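Local coordinates for protein MtVAO615 (Myceliophthora thermophila, PDB 6F72) that binds FAD through a bicovalent linkage and is probably an oxidase whose reduced flavin reacts rapidly with molecular oxygen, its substrate being still unidentified, at residues G304-F309 and V382-V387. Numbering follows the deposited sequence.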
loop_
_atom_site.group_PDB
_atom_site.type_symbol
_atom_site.label_atom_id
_atom_site.label_comp_id
_atom_site.label_asym_id
_atom_site.label_seq_id
_atom_site.Cartn_x
_atom_site.Cartn_y
_atom_site.Cartn_z
ATOM N N GLY A 304 15.049 11.343 -16.430
ATOM C CA GLY A 304 15.006 9.940 -16.038
ATOM C C GLY A 304 16.270 9.205 -16.401
ATOM O O GLY A 304 17.034 9.654 -17.261
ATOM N N THR A 305 16.499 8.084 -15.725
ATOM C CA THR A 305 17.574 7.176 -16.098
ATOM C C THR A 305 17.366 5.765 -15.599
ATOM O O THR A 305 16.697 5.541 -14.585
ATOM C CB THR A 305 18.969 7.672 -15.640
ATOM O OG1 THR A 305 19.971 6.945 -16.356
ATOM C CG2 THR A 305 19.181 7.499 -14.119
ATOM N N LEU A 306 17.937 4.827 -16.348
ATOM C CA LEU A 306 18.344 3.545 -15.809
ATOM C C LEU A 306 19.787 3.723 -15.349
ATOM O O LEU A 306 20.621 4.283 -16.074
ATOM C CB LEU A 306 18.242 2.429 -16.863
ATOM C CG LEU A 306 18.339 0.966 -16.399
ATOM C CD1 LEU A 306 17.526 0.069 -17.315
ATOM C CD2 LEU A 306 19.776 0.458 -16.330
ATOM N N LEU A 307 20.062 3.259 -14.134
ATOM C CA LEU A 307 21.421 3.160 -13.627
ATOM C C LEU A 307 21.627 1.798 -12.974
ATOM O O LEU A 307 21.068 1.520 -11.908
ATOM C CB LEU A 307 21.732 4.314 -12.660
ATOM C CG LEU A 307 23.008 4.299 -11.799
ATOM C CD1 LEU A 307 24.281 4.208 -12.636
ATOM C CD2 LEU A 307 23.028 5.526 -10.898
ATOM N N GLY A 308 22.432 0.962 -13.626
ATOM C CA GLY A 308 22.695 -0.396 -13.160
ATOM C C GLY A 308 24.167 -0.735 -13.092
ATOM O O GLY A 308 24.963 -0.226 -13.879
ATOM N N PHE A 309 24.523 -1.593 -12.135
ATOM C CA PHE A 309 25.881 -2.128 -11.999
ATOM C C PHE A 309 25.863 -3.498 -11.329
ATOM O O PHE A 309 24.930 -3.809 -10.582
ATOM C CB PHE A 309 26.800 -1.152 -11.244
ATOM C CG PHE A 309 26.381 -0.863 -9.824
ATOM C CD1 PHE A 309 26.797 -1.687 -8.768
ATOM C CD2 PHE A 309 25.600 0.267 -9.525
ATOM C CE1 PHE A 309 26.422 -1.415 -7.455
ATOM C CE2 PHE A 309 25.231 0.550 -8.212
ATOM C CZ PHE A 309 25.642 -0.292 -7.177
ATOM N N VAL A 382 25.631 0.454 -16.321
ATOM C CA VAL A 382 24.686 0.643 -17.425
ATOM C C VAL A 382 23.927 1.929 -17.099
ATOM O O VAL A 382 23.245 2.027 -16.070
ATOM C CB VAL A 382 23.727 -0.559 -17.613
ATOM C CG1 VAL A 382 22.726 -0.293 -18.737
ATOM C CG2 VAL A 382 24.509 -1.838 -17.897
ATOM N N VAL A 383 24.101 2.925 -17.964
ATOM C CA VAL A 383 23.532 4.257 -17.767
ATOM C C VAL A 383 22.719 4.586 -19.003
ATOM O O VAL A 383 23.261 4.635 -20.111
ATOM C CB VAL A 383 24.611 5.357 -17.599
ATOM C CG1 VAL A 383 24.003 6.617 -16.984
ATOM C CG2 VAL A 383 25.793 4.875 -16.767
ATOM N N GLN A 384 21.421 4.805 -18.811
ATOM C CA GLN A 384 20.527 5.155 -19.918
ATOM C C GLN A 384 19.678 6.366 -19.533
ATOM O O GLN A 384 18.542 6.211 -19.069
ATOM C CB GLN A 384 19.687 3.943 -20.367
ATOM C CG GLN A 384 20.500 2.916 -21.154
ATOM C CD GLN A 384 19.909 1.510 -21.177
ATOM O OE1 GLN A 384 19.282 1.051 -20.214
ATOM N NE2 GLN A 384 20.137 0.807 -22.279
ATOM N N PRO A 385 20.249 7.583 -19.693
ATOM C CA PRO A 385 19.521 8.798 -19.369
ATOM C C PRO A 385 18.484 9.108 -20.434
ATOM O O PRO A 385 18.649 8.712 -21.588
ATOM C CB PRO A 385 20.606 9.887 -19.386
ATOM C CG PRO A 385 21.910 9.181 -19.523
ATOM C CD PRO A 385 21.592 7.896 -20.213
ATOM N N ARG A 386 17.423 9.799 -20.026
ATOM C CA ARG A 386 16.415 10.350 -20.938
ATOM C C ARG A 386 15.742 11.559 -20.303
ATOM O O ARG A 386 15.972 11.861 -19.124
ATOM C CB ARG A 386 15.375 9.283 -21.371
ATOM C CG ARG A 386 14.505 8.701 -20.250
ATOM C CD ARG A 386 13.458 7.703 -20.741
ATOM N NE ARG A 386 14.079 6.511 -21.311
ATOM C CZ ARG A 386 14.161 6.239 -22.610
ATOM N NH1 ARG A 386 13.637 7.054 -23.515
ATOM N NH2 ARG A 386 14.769 5.133 -23.002
ATOM N N VAL A 387 14.941 12.261 -21.103
ATOM C CA VAL A 387 14.079 13.340 -20.627
ATOM C C VAL A 387 12.667 13.088 -21.187
ATOM O O VAL A 387 12.483 13.013 -22.402
ATOM C CB VAL A 387 14.592 14.742 -21.056
ATOM C CG1 VAL A 387 13.618 15.836 -20.634
ATOM C CG2 VAL A 387 15.971 15.037 -20.482
#
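G304 opens the pairing with R386: R386 N donates to G304 O at 2.8 Å, and G304 N returns a bond to R386 O. This regular antiparallel match, a worked example of hydrogen-bonded and non-hydrogen-bonded pairs taking turns, places strand 382-388 at one edge of a seven-stranded antiparallel sheet, consistent with the substrate-binding domain of VAO-type flavoproteins. At T305, opposite P385 in a non-hydrogen-bonded pair, the CA atoms close to 4.1 Å. T305 OG1, anti to its own backbone N (chi1 -164°), lies 3.2 Å from Q384 O but donates instead to L306 O, 2.8 Å away and well above that carbonyl plane. L306 O thus serves two donors, since Q384 N also reaches it at 2.9 Å. On the face away from T305 and L307, L306 and Q384 point the same way side by side, L306 CD1 3.5 Å from Q384 OE1, while L306 CD2 leans 3.9 Å from V382 CG1. L307 pairs with V383, their side chains loosely in touch, and with T305 packs on helix 360-376. Strand 348-356 bonds the other edge of 302-310. G308 completes the match with V382, whose side chain also touches a glycan sugar: V382 N donates to G308 O, tilted 21° from the carbonyl plane.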